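Local coordinates for integron gene cassette protein HFX_CASS3 (Uncultured bacterium, PDB 3FYN), which is of unknown function but belongs to the GNAT acetyltransferase family, and so may transfer an acetyl group from acetyl-coenzyme A to an acceptor, at residues Leu88-Ser93 / Gly97-Phe102; Ile76-Glu81 / Pro110-Lys115; Gly32-Leu37 / Ala63-Pro68; Ala120-Val125 / Ala155-Ser160; Arg59-Leu64 / Gly71-Ile76. All blocks are in the same frame, centred on the assembly; numbering follows the deposited sequence. Where two conformers were deposited one is given.

Contact 1: Leu88-Ser93 / Gly97-Phe102; sequences LTLGFS and GGLRGF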
# COMPACT_ATOMS: atom_id res chain seq x y z
N LEU A 88 8.90 0.11 7.02
CA LEU A 88 8.62 -0.09 5.60
C LEU A 88 7.57 -1.18 5.45
O LEU A 88 7.74 -2.29 5.97
CB LEU A 88 9.91 -0.53 4.88
CG LEU A 88 9.76 -1.07 3.46
CD1 LEU A 88 9.38 0.04 2.48
CD2 LEU A 88 11.05 -1.74 3.01
N THR A 89 6.48 -0.89 4.74
CA THR A 89 5.54 -1.95 4.41
C THR A 89 5.50 -2.15 2.90
O THR A 89 5.79 -1.23 2.14
CB THR A 89 4.13 -1.69 4.97
OG1 THR A 89 3.64 -0.44 4.46
CG2 THR A 89 4.18 -1.62 6.49
N LEU A 90 5.15 -3.37 2.49
CA LEU A 90 5.25 -3.79 1.10
C LEU A 90 3.91 -4.23 0.55
O LEU A 90 3.12 -4.84 1.26
CB LEU A 90 6.25 -4.94 0.98
CG LEU A 90 7.68 -4.60 1.40
CD1 LEU A 90 8.55 -5.84 1.44
CD2 LEU A 90 8.26 -3.55 0.47
N GLY A 91 3.66 -3.92 -0.71
CA GLY A 91 2.43 -4.32 -1.37
C GLY A 91 2.62 -4.37 -2.87
O GLY A 91 3.49 -3.70 -3.43
N PHE A 92 1.81 -5.17 -3.55
CA PHE A 92 1.92 -5.26 -4.99
C PHE A 92 1.34 -4.03 -5.68
O PHE A 92 0.39 -3.41 -5.19
CB PHE A 92 1.22 -6.50 -5.52
CG PHE A 92 1.73 -6.94 -6.86
CD1 PHE A 92 2.92 -7.63 -6.97
CD2 PHE A 92 1.02 -6.64 -8.02
CE1 PHE A 92 3.39 -8.03 -8.20
CE2 PHE A 92 1.49 -7.04 -9.25
CZ PHE A 92 2.68 -7.74 -9.34
N SER A 93 1.91 -3.70 -6.84
CA SER A 93 1.48 -2.56 -7.63
C SER A 93 1.39 -2.93 -9.11
O SER A 93 2.39 -3.28 -9.73
CB SER A 93 2.49 -1.41 -7.47
OG SER A 93 2.34 -0.43 -8.48
N GLY A 97 4.16 -3.29 -11.91
CA GLY A 97 4.31 -4.71 -12.15
C GLY A 97 5.24 -5.37 -11.14
O GLY A 97 6.02 -6.25 -11.47
N GLY A 98 5.15 -4.92 -9.89
CA GLY A 98 5.97 -5.49 -8.84
C GLY A 98 5.64 -4.86 -7.51
O GLY A 98 4.64 -4.15 -7.38
N LEU A 99 6.48 -5.10 -6.52
CA LEU A 99 6.25 -4.54 -5.20
C LEU A 99 6.50 -3.04 -5.17
O LEU A 99 7.41 -2.53 -5.81
CB LEU A 99 7.15 -5.21 -4.16
CG LEU A 99 6.84 -6.67 -3.80
CD1 LEU A 99 7.82 -7.15 -2.76
CD2 LEU A 99 5.40 -6.81 -3.30
N ARG A 100 5.68 -2.33 -4.41
CA ARG A 100 6.00 -0.97 -4.03
C ARG A 100 6.05 -0.94 -2.52
O ARG A 100 5.50 -1.81 -1.85
CB ARG A 100 4.97 0.02 -4.56
CG ARG A 100 3.60 -0.13 -3.94
CD ARG A 100 2.63 0.84 -4.57
NE ARG A 100 1.31 0.73 -3.98
CZ ARG A 100 0.30 1.54 -4.28
NH1 ARG A 100 0.46 2.50 -5.18
NH2 ARG A 100 -0.88 1.38 -3.69
N GLY A 101 6.73 0.07 -1.98
CA GLY A 101 6.87 0.18 -0.55
C GLY A 101 6.28 1.46 -0.03
O GLY A 101 6.14 2.44 -0.77
N PHE A 102 5.93 1.45 1.25
CA PHE A 102 5.49 2.65 1.95
C PHE A 102 6.36 2.89 3.17
O PHE A 102 6.68 1.94 3.91
CB PHE A 102 4.05 2.47 2.44
CG PHE A 102 3.06 2.29 1.33
CD1 PHE A 102 2.29 3.36 0.90
CD2 PHE A 102 2.92 1.07 0.70
CE1 PHE A 102 1.37 3.20 -0.13
CE2 PHE A 102 2.00 0.90 -0.32
CZ PHE A 102 1.23 1.96 -0.74
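Thr89 pairs with Phe102, Gly91 with Arg100 and Ser93 with Gly98 as antiparallel hydrogen-bonded pairs, while Leu90 with Gly101 and Phe92 with Leu99 are non-hydrogen-bonded; the strand axes come within 4.3 Å and run at 137°, a marked twist. Arg100 N reaches Gly91 O at 2.8 Å, almost straight. The bonds at the turn are more bent: Ser93 O receives Gly98 N at 3.2 Å and, weakly, Gly97 N, since both glycines face Ser93 in a G1 beta bulge, where Gly97 has the positive phi that suits glycine. This is the turn end of the hairpin of strands 81-93 and 98-108, third and fourth in the GNAT sheet. Leu88 CD1 packs 3.9 Å from Gly101 CA, where a beta carbon would clash. The Phe92 ring lays one face over the Gly98 peptide, CE1 3.7 Å from Gly98 CA. On the face of Thr89 and Arg100, Phe102 turns its ring edge to Thr89 O, and Thr89 OG1 lies 3.6 Å from Phe102 CB. Arg100, extended from CG to NE, passes Ser93 with CD 3.7 Å from Ser93 CB; its guanidinium forms a salt bridge with Glu140 and a cation-pi contact with Phe102, both of the second subunit.

Contact 2: Ile76-Glu81 / Pro110-Lys115; sequences IAEGTE and PNARGK. With ACT (acetate ion), chain C.
The salt bridge between Glu78 and Lys115 joins the tip of the hairpin of strands 71-78 and 81-93 to the loop before helix 117-131, which in GNAT enzymes typically holds the pyrophosphate of acetyl-coenzyme A. The sequence starting at Arg113 fits the family's Arg-x-x-Gly-x-Gly signature, so this loop probably has that role here. Glu78 opens a type II' turn that closes at Glu81; Gly79 supplies the positive phi its second position needs. With CG anti to the backbone N (chi1 -175°) and the chain extended to CD, the carboxylate of Glu78 reaches the loop. Lys115, extended beyond CG, crosses it at about a right angle, and its NZ sits 3.0 Å from Glu78 OE2, on the syn lone pair. The same NZ gives a weak bond of 3.3 Å to Asn111 O, within the loop. Glu78 OE1 lies 4.3 Å from Ala112 CB; this small residue lets the carboxylate come close. With an alanine in place of Glu78, the ammonium of Lys115 would have no carboxylate mate here and, keeping the weak bond to Asn111 O, would probably be less firmly placed. Arg113 forms a salt bridge with Glu47. An acetate, probably from the crystallisation liquor, is consistent with an anion-binding site at the loop and start of helix 117-131: Gly118 N also holds it, and Gly114 N points almost straight at its OXT, 2.8 Å away.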
# COMPACT_ATOMS: atom_id res chain seq x y z
N ILE A 76 16.62 3.63 15.09
CA ILE A 76 17.58 4.70 14.91
C ILE A 76 18.30 4.88 16.23
O ILE A 76 17.67 5.18 17.24
CB ILE A 76 16.88 5.99 14.48
CG1 ILE A 76 16.12 5.76 13.17
CG2 ILE A 76 17.88 7.13 14.34
CD1 ILE A 76 15.23 6.91 12.76
N ALA A 77 19.61 4.66 16.22
CA ALA A 77 20.39 4.61 17.45
C ALA A 77 21.21 5.87 17.68
O ALA A 77 21.72 6.49 16.75
CB ALA A 77 21.30 3.40 17.43
N GLU A 78 21.33 6.25 18.95
CA GLU A 78 22.22 7.32 19.36
C GLU A 78 22.77 6.91 20.72
O GLU A 78 22.02 6.76 21.67
CB GLU A 78 21.44 8.63 19.47
CG GLU A 78 22.28 9.85 19.78
CD GLU A 78 21.45 11.11 19.90
OE1 GLU A 78 20.49 11.12 20.70
OE2 GLU A 78 21.75 12.09 19.19
N GLY A 79 24.08 6.71 20.80
CA GLY A 79 24.69 6.23 22.03
C GLY A 79 24.14 4.87 22.43
O GLY A 79 24.17 3.92 21.65
N THR A 80 23.62 4.77 23.65
CA THR A 80 23.07 3.51 24.15
C THR A 80 21.55 3.42 24.01
O THR A 80 20.93 2.54 24.60
CB THR A 80 23.44 3.30 25.63
OG1 THR A 80 22.91 4.37 26.42
CG2 THR A 80 24.94 3.26 25.80
N GLU A 81 20.97 4.33 23.24
CA GLU A 81 19.52 4.41 23.13
C GLU A 81 19.03 4.36 21.69
O GLU A 81 19.68 4.87 20.78
CB GLU A 81 19.02 5.71 23.74
CG GLU A 81 18.51 5.60 25.16
CD GLU A 81 17.72 6.83 25.56
OE1 GLU A 81 18.09 7.94 25.13
OE2 GLU A 81 16.73 6.68 26.31
N PRO A 110 11.83 14.12 19.67
CA PRO A 110 12.04 15.56 19.49
C PRO A 110 13.49 16.00 19.72
O PRO A 110 14.03 16.74 18.89
CB PRO A 110 11.10 16.18 20.53
CG PRO A 110 9.97 15.17 20.64
CD PRO A 110 10.62 13.82 20.47
N ASN A 111 14.11 15.52 20.79
CA ASN A 111 15.48 15.91 21.13
C ASN A 111 16.53 15.42 20.15
O ASN A 111 17.68 15.89 20.16
CB ASN A 111 15.85 15.43 22.55
CG ASN A 111 15.72 13.92 22.72
OD1 ASN A 111 15.44 13.20 21.76
ND2 ASN A 111 15.91 13.44 23.94
N ALA A 112 16.16 14.46 19.31
CA ALA A 112 17.09 13.87 18.35
C ALA A 112 16.86 14.38 16.93
O ALA A 112 17.54 13.95 16.00
CB ALA A 112 17.02 12.34 18.40
N ARG A 113 15.91 15.30 16.77
CA ARG A 113 15.62 15.87 15.46
C ARG A 113 16.63 16.94 15.07
O ARG A 113 17.29 17.53 15.93
CB ARG A 113 14.20 16.44 15.42
CG ARG A 113 13.12 15.38 15.49
CD ARG A 113 11.74 15.96 15.69
NE ARG A 113 10.81 14.90 16.06
CZ ARG A 113 9.61 15.10 16.59
NH1 ARG A 113 9.16 16.33 16.79
NH2 ARG A 113 8.85 14.06 16.90
N GLY A 114 16.74 17.19 13.77
CA GLY A 114 17.63 18.22 13.27
C GLY A 114 19.09 17.84 13.28
O GLY A 114 19.97 18.70 13.22
N LYS A 115 19.37 16.54 13.35
CA LYS A 115 20.74 16.04 13.39
C LYS A 115 21.09 15.19 12.17
O LYS A 115 22.19 14.67 12.07
CB LYS A 115 20.97 15.21 14.66
CG LYS A 115 20.67 15.94 15.96
CD LYS A 115 20.91 15.04 17.16
CE LYS A 115 20.65 15.77 18.46
NZ LYS A 115 20.79 14.86 19.63
C ACT C . 14.80 14.55 11.76
O ACT C . 15.75 13.75 11.87
OXT ACT C . 15.08 15.75 11.98
CH3 ACT C . 13.42 14.11 11.41
O HOH W 1 16.60 10.09 23.69

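Contact 3: Gly32-Leu37 / Ala63-Pro68; sequences GDVPVL and ALLGKP
Leu65 reaches from the last turn of helix 54-66 toward the first turn of helix 34-47, where it meets Val34 and Leu37. Its CD1 is the branch that does the touching: chi2 of 170° carries this methyl to the far end of the side chain, and it comes to rest 3.7 Å from Val34 CG2. The two side chains run in opposite directions and slide past one another, so that they meet methyl beside methyl. On Val34 the touching branch is the one next to the backbone N, since CG1 stands anti to that nitrogen (chi1 168°). Leu37, one helical turn on, brings its CD1 to 4.4 Å from the same Leu65 CD1, a looser contact. One leucine methyl is thus shared by two apolar side chains, and no hydrogen bond joins the two segments. The residue types fit the task: the long leucine bridges backbones whose nearest alpha carbons, those of Val34 and Leu65, are still 9.0 Å apart, while the beta-branched valine offers a short, stiff surface in the first turn of its helix. Just before that turn Asp33, whose carbonyl O accepts Leu37 N at 2.8 Å, forms a salt bridge with Arg27. Leu65 CD2 and Leu37 both go on to touch Ile73 of strand 71-78, so the pair packs down on the sheet. Two helices following the first strand and lying against one face of the sheet are characteristic of the GNAT fold, in which this region commonly borders the acceptor site.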
# COMPACT_ATOMS: atom_id res chain seq x y z
N GLY A 32 13.28 -8.84 19.95
CA GLY A 32 13.65 -8.33 21.26
C GLY A 32 13.49 -6.83 21.39
O GLY A 32 13.52 -6.28 22.49
N ASP A 33 13.30 -6.15 20.26
CA ASP A 33 13.15 -4.70 20.25
C ASP A 33 11.71 -4.25 20.45
O ASP A 33 11.44 -3.04 20.50
CB ASP A 33 13.65 -4.13 18.92
CG ASP A 33 15.16 -4.22 18.77
OD1 ASP A 33 15.89 -3.91 19.74
OD2 ASP A 33 15.61 -4.58 17.67
N VAL A 34 10.79 -5.20 20.52
CA VAL A 34 9.37 -4.83 20.60
C VAL A 34 9.06 -3.89 21.78
O VAL A 34 8.35 -2.90 21.60
CB VAL A 34 8.44 -6.07 20.61
CG1 VAL A 34 7.01 -5.68 20.99
CG2 VAL A 34 8.46 -6.74 19.23
N PRO A 35 9.60 -4.17 22.97
CA PRO A 35 9.29 -3.23 24.05
C PRO A 35 9.72 -1.79 23.75
O PRO A 35 8.97 -0.86 24.05
CB PRO A 35 10.07 -3.80 25.24
CG PRO A 35 10.08 -5.27 24.98
CD PRO A 35 10.25 -5.39 23.48
N VAL A 36 10.90 -1.60 23.16
CA VAL A 36 11.35 -0.26 22.81
C VAL A 36 10.52 0.33 21.65
O VAL A 36 10.18 1.52 21.67
CB VAL A 36 12.87 -0.22 22.50
CG1 VAL A 36 13.23 1.04 21.75
CG2 VAL A 36 13.67 -0.32 23.80
N LEU A 37 10.18 -0.50 20.67
CA LEU A 37 9.35 -0.04 19.56
C LEU A 37 7.99 0.46 20.05
O LEU A 37 7.48 1.48 19.60
CB LEU A 37 9.16 -1.15 18.52
CG LEU A 37 10.40 -1.38 17.65
CD1 LEU A 37 10.32 -2.74 16.94
CD2 LEU A 37 10.58 -0.23 16.65
N ALA A 63 3.41 -8.83 14.48
CA ALA A 63 2.89 -9.31 13.21
C ALA A 63 3.86 -8.99 12.08
O ALA A 63 4.15 -9.85 11.23
CB ALA A 63 1.53 -8.69 12.92
N LEU A 64 4.35 -7.76 12.05
CA LEU A 64 5.23 -7.33 10.99
C LEU A 64 6.59 -8.02 11.09
O LEU A 64 7.12 -8.50 10.10
CB LEU A 64 5.37 -5.81 11.00
CG LEU A 64 6.14 -5.17 9.86
CD1 LEU A 64 5.68 -5.69 8.52
CD2 LEU A 64 5.99 -3.66 9.92
N LEU A 65 7.15 -8.08 12.30
CA LEU A 65 8.43 -8.74 12.51
C LEU A 65 8.37 -10.24 12.23
O LEU A 65 9.37 -10.86 11.90
CB LEU A 65 8.96 -8.49 13.93
CG LEU A 65 9.37 -7.05 14.24
CD1 LEU A 65 9.63 -6.87 15.73
CD2 LEU A 65 10.60 -6.65 13.42
N GLY A 66 7.18 -10.82 12.37
CA GLY A 66 7.00 -12.25 12.17
C GLY A 66 6.84 -12.67 10.72
O GLY A 66 6.95 -13.85 10.39
N LYS A 67 6.59 -11.69 9.85
CA LYS A 67 6.36 -11.99 8.44
C LYS A 67 7.08 -10.97 7.56
O LYS A 67 6.50 -9.95 7.19
CB LYS A 67 4.86 -12.01 8.14
CG LYS A 67 4.51 -12.57 6.77
CD LYS A 67 3.03 -12.93 6.66
CE LYS A 67 2.69 -13.43 5.26
NZ LYS A 67 1.24 -13.75 5.11
N PRO A 68 8.35 -11.23 7.25
CA PRO A 68 9.20 -10.33 6.46
C PRO A 68 8.59 -9.93 5.12
O PRO A 68 8.92 -8.87 4.60
CB PRO A 68 10.47 -11.17 6.24
CG PRO A 68 10.52 -12.07 7.42
CD PRO A 68 9.09 -12.41 7.72

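Contact 4: Ala120-Val125 / Ala155-Ser160; sequences AALQTV and AGFEES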
# COMPACT_ATOMS: atom_id res chain seq x y z
N ALA A 120 19.13 9.85 7.23
CA ALA A 120 19.83 8.57 7.22
C ALA A 120 18.85 7.41 7.21
O ALA A 120 19.04 6.43 6.47
CB ALA A 120 20.78 8.46 8.41
N ALA A 121 17.80 7.51 8.02
CA ALA A 121 16.78 6.47 8.07
C ALA A 121 16.11 6.26 6.72
O ALA A 121 15.90 5.12 6.30
CB ALA A 121 15.74 6.79 9.16
N LEU A 122 15.76 7.35 6.05
CA LEU A 122 15.11 7.27 4.75
C LEU A 122 16.04 6.66 3.69
O LEU A 122 15.59 5.90 2.83
CB LEU A 122 14.59 8.63 4.30
CG LEU A 122 13.39 9.17 5.09
CD1 LEU A 122 13.16 10.64 4.78
CD2 LEU A 122 12.12 8.36 4.83
N GLN A 123 17.32 7.00 3.74
CA GLN A 123 18.28 6.43 2.81
C GLN A 123 18.41 4.93 3.02
O GLN A 123 18.54 4.16 2.06
CB GLN A 123 19.64 7.11 2.94
CG GLN A 123 19.67 8.50 2.33
CD GLN A 123 19.24 8.49 0.88
OE1 GLN A 123 19.87 7.84 0.04
NE2 GLN A 123 18.16 9.20 0.57
N THR A 124 18.38 4.51 4.28
CA THR A 124 18.45 3.09 4.61
C THR A 124 17.24 2.33 4.06
O THR A 124 17.38 1.25 3.49
CB THR A 124 18.56 2.89 6.13
OG1 THR A 124 19.79 3.45 6.58
CG2 THR A 124 18.53 1.42 6.47
N VAL A 125 16.05 2.90 4.23
CA VAL A 125 14.85 2.26 3.70
C VAL A 125 14.91 2.20 2.17
O VAL A 125 14.57 1.18 1.57
CB VAL A 125 13.57 2.98 4.17
CG1 VAL A 125 12.35 2.41 3.46
CG2 VAL A 125 13.42 2.84 5.69
N ALA A 155 14.96 13.57 0.57
CA ALA A 155 15.16 12.14 0.40
C ALA A 155 14.65 11.67 -0.97
O ALA A 155 14.68 10.48 -1.28
CB ALA A 155 14.46 11.37 1.51
N GLY A 156 14.17 12.62 -1.77
CA GLY A 156 13.73 12.33 -3.12
C GLY A 156 12.24 12.10 -3.27
O GLY A 156 11.77 11.72 -4.35
N PHE A 157 11.49 12.31 -2.19
CA PHE A 157 10.04 12.21 -2.26
C PHE A 157 9.45 13.51 -2.76
O PHE A 157 9.67 14.57 -2.17
CB PHE A 157 9.44 11.89 -0.89
CG PHE A 157 9.83 10.55 -0.35
CD1 PHE A 157 10.93 10.42 0.48
CD2 PHE A 157 9.09 9.41 -0.66
CE1 PHE A 157 11.30 9.19 0.99
CE2 PHE A 157 9.45 8.18 -0.15
CZ PHE A 157 10.55 8.06 0.67
N GLU A 158 8.69 13.44 -3.85
CA GLU A 158 8.02 14.61 -4.39
C GLU A 158 6.53 14.33 -4.51
O GLU A 158 6.10 13.17 -4.56
CB GLU A 158 8.65 15.01 -5.73
CG GLU A 158 10.09 15.53 -5.57
CD GLU A 158 10.89 15.52 -6.87
OE1 GLU A 158 10.49 16.21 -7.83
OE2 GLU A 158 11.92 14.82 -6.91
N GLU A 159 5.73 15.39 -4.54
CA GLU A 159 4.28 15.25 -4.60
C GLU A 159 3.88 14.47 -5.85
O GLU A 159 4.39 14.72 -6.94
CB GLU A 159 3.61 16.62 -4.59
CG GLU A 159 2.11 16.57 -4.34
CD GLU A 159 1.54 17.94 -4.02
OE1 GLU A 159 2.33 18.87 -3.76
OE2 GLU A 159 0.30 18.08 -4.02
N SER A 160 2.98 13.50 -5.67
CA SER A 160 2.58 12.63 -6.77
C SER A 160 1.47 13.25 -7.61
O SER A 160 1.30 12.91 -8.78
CB SER A 160 2.12 11.28 -6.23
OG SER A 160 0.97 11.42 -5.42
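Leu122 lays its side chain along the methyl of Ala155: its CD1 is 3.6 Å and its CB 3.9 Å from Ala155 CB. The other branch turns to the aromatic residue two places further on, CD2 standing 4.0 Å from Phe157 CE1. Methyl and ring approach obliquely. The fork of Leu122 thus divides its work, CD1 going to the alanine and CD2 to the phenylalanine, with CG anti to the carbonyl carbon (chi1 -69°) so that the whole branch points out from helix 117-131 toward the chain beyond it. Each residue type suits its place. Ala155 lets the chain come within 6.5 Å of the helix, measured between the alpha carbons of Ala155 and Leu122, where a bulkier side chain would press on the leucine. Gly156 follows the short helix 151-154 with a phi of 96° and closes it in a Schellman motif; a beta carbon would collide with the preceding carbonyl oxygen. The turn sends the chain from the helix end toward strand 158-159, and Phe157 drops its ring inward on the way. The carbonyl O of Ala155 is held by Lys126 NZ and by Gln167 NE2 of the second subunit, and a cationic partner would be expected to polarise a carbonyl at a helix end. Helix 117-131 and the chain after helix 151-154 pack on one face of the GNAT sheet: Leu122 on Ile86, Val103 and Phe106, Phe157 on Val103, Leu137 and Val139; Glu158 and Glu159 pair antiparallel with a strand of the second subunit, continuing across the interface.

Contact 5: Arg59-Leu64 / Gly71-Ile76; sequences RAFKAL and GRIWLI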
# COMPACT_ATOMS: atom_id res chain seq x y z
N ARG A 59 0.93 -6.32 19.29
CA ARG A 59 0.38 -7.17 18.24
C ARG A 59 0.87 -6.75 16.86
O ARG A 59 1.31 -7.59 16.06
CB ARG A 59 -1.16 -7.15 18.31
CG ARG A 59 -1.83 -8.32 17.67
CD ARG A 59 -3.26 -8.48 18.19
NE ARG A 59 -4.05 -7.25 18.09
CZ ARG A 59 -4.53 -6.56 19.13
NH1 ARG A 59 -4.29 -6.97 20.37
NH2 ARG A 59 -5.25 -5.47 18.93
N ALA A 60 0.82 -5.45 16.58
CA ALA A 60 1.20 -4.93 15.27
C ALA A 60 2.68 -5.15 14.97
O ALA A 60 3.04 -5.64 13.89
CB ALA A 60 0.84 -3.46 15.15
N PHE A 61 3.55 -4.79 15.91
CA PHE A 61 4.98 -4.94 15.69
C PHE A 61 5.35 -6.41 15.54
O PHE A 61 6.15 -6.78 14.69
CB PHE A 61 5.80 -4.28 16.80
CG PHE A 61 5.92 -2.78 16.67
CD1 PHE A 61 6.54 -2.21 15.57
CD2 PHE A 61 5.45 -1.95 17.68
CE1 PHE A 61 6.65 -0.83 15.46
CE2 PHE A 61 5.55 -0.57 17.57
CZ PHE A 61 6.17 -0.01 16.46
N LYS A 62 4.75 -7.26 16.36
CA LYS A 62 5.03 -8.69 16.28
C LYS A 62 4.56 -9.28 14.96
O LYS A 62 5.24 -10.12 14.39
CB LYS A 62 4.41 -9.44 17.46
CG LYS A 62 5.23 -9.30 18.74
CD LYS A 62 4.46 -9.81 19.95
CE LYS A 62 4.25 -11.31 19.92
NZ LYS A 62 3.58 -11.78 21.17
N ALA A 63 3.41 -8.83 14.48
CA ALA A 63 2.89 -9.31 13.21
C ALA A 63 3.86 -8.99 12.08
O ALA A 63 4.15 -9.85 11.23
CB ALA A 63 1.53 -8.69 12.92
N LEU A 64 4.35 -7.76 12.05
CA LEU A 64 5.23 -7.33 10.99
C LEU A 64 6.59 -8.02 11.09
O LEU A 64 7.12 -8.50 10.10
CB LEU A 64 5.37 -5.81 11.00
CG LEU A 64 6.14 -5.17 9.86
CD1 LEU A 64 5.68 -5.69 8.52
CD2 LEU A 64 5.99 -3.66 9.92
N GLY A 71 7.08 -6.49 5.29
CA GLY A 71 7.90 -5.30 5.39
C GLY A 71 9.03 -5.44 6.40
O GLY A 71 9.39 -6.55 6.78
N ARG A 72 9.57 -4.30 6.81
CA ARG A 72 10.78 -4.28 7.64
C ARG A 72 10.72 -3.11 8.60
O ARG A 72 10.11 -2.09 8.31
CB ARG A 72 12.01 -4.09 6.75
CG ARG A 72 12.24 -5.17 5.71
CD ARG A 72 12.74 -6.45 6.35
NE ARG A 72 13.38 -7.31 5.37
CZ ARG A 72 12.71 -8.06 4.51
NH1 ARG A 72 11.38 -8.05 4.53
NH2 ARG A 72 13.35 -8.82 3.64
N ILE A 73 11.41 -3.25 9.73
CA ILE A 73 11.51 -2.17 10.70
C ILE A 73 12.98 -1.92 11.02
O ILE A 73 13.76 -2.86 11.15
CB ILE A 73 10.77 -2.54 12.00
CG1 ILE A 73 9.33 -2.96 11.70
CG2 ILE A 73 10.80 -1.37 12.99
CD1 ILE A 73 8.59 -3.54 12.90
N TRP A 74 13.36 -0.65 11.11
CA TRP A 74 14.69 -0.26 11.55
C TRP A 74 14.58 0.64 12.78
O TRP A 74 13.62 1.40 12.91
CB TRP A 74 15.42 0.53 10.46
CG TRP A 74 15.87 -0.26 9.28
CD1 TRP A 74 17.12 -0.78 9.07
CD2 TRP A 74 15.10 -0.57 8.12
NE1 TRP A 74 17.17 -1.40 7.85
CE2 TRP A 74 15.94 -1.30 7.25
CE3 TRP A 74 13.78 -0.32 7.72
CZ2 TRP A 74 15.51 -1.77 6.01
CZ3 TRP A 74 13.35 -0.79 6.49
CH2 TRP A 74 14.22 -1.51 5.65
N LEU A 75 15.57 0.54 13.67
CA LEU A 75 15.67 1.43 14.81
C LEU A 75 16.78 2.43 14.54
O LEU A 75 17.75 2.12 13.84
CB LEU A 75 15.98 0.65 16.09
CG LEU A 75 14.74 0.02 16.73
CD1 LEU A 75 15.11 -1.18 17.60
CD2 LEU A 75 13.97 1.05 17.54
N ILE A 76 16.62 3.63 15.09
CA ILE A 76 17.58 4.70 14.91
C ILE A 76 18.30 4.88 16.23
O ILE A 76 17.67 5.18 17.24
CB ILE A 76 16.88 5.99 14.48
CG1 ILE A 76 16.12 5.76 13.17
CG2 ILE A 76 17.88 7.13 14.34
CD1 ILE A 76 15.23 6.91 12.76
O HOH W 2 9.68 -7.75 9.07
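Leu64 and Phe61 look from helix 59-64 onto Gly71 and Ile73 of strand 71-76, the two axes running 9.4 Å apart at their closest and at 116° to each other. The leucine forks over the strand. Its CD1 lies 3.6 Å from Gly71 N and its CD2 3.8 Å from Ile73 CG1, a reach made possible because chi1 of -174° sets CG beside the carbonyl carbon, toward the helix end. Phe61 meets the isoleucine differently, at about a right angle: Ile73 CD1 comes to the ring edge near the plane, 3.6 Å from CD1 of Phe61. Leu64 CD2 also lies against this methyl, and the branched isoleucine fits between leucine and ring. Gly71 is required by its backbone angles, and a beta carbon there would also press on Leu64 CD1. An alanine in place of Leu64 would probably leave a gap over Gly71 and take away one of the side chains that pack on Ile73. Water 2 bridges the backbones near the helix end, donating to Leu64 O at 2.9 Å and to Gly71 O at 2.6 Å. This is a helix packed on the strand that follows it, on one face of the GNAT sheet: helix 34-47 flanks the contact through Leu37 and Met41, which touch Phe61; strand 81-93 runs beside strand 71-78, bringing Val87 to Leu64; and on the sheet's other face Trp74 packs against helix 117-131.

In the fold
Contacts 1, 3, 4 and 5 are largely buried, while contact 2 lies toward the surface at one end of the sheet. Their chemistry follows: contact 1 is the sheet itself, held by backbone hydrogen bonds; contacts 3, 4 and 5 are apolar, contact 3 joining two helices of one layer, contact 5 a helix to a strand, and contact 4 a helix to the chain after helix 151-154; contact 2 depends on an ion pair. Contacts 3 and 5 share helix 54-66, their centres about 4 Å apart, and strand 71-78 runs on from contact 5 to contact 2. Contact 4 lies across the sheet, meeting contact 5 at Trp74 and contact 1 at Leu88. All but contact 2 reach the second subunit.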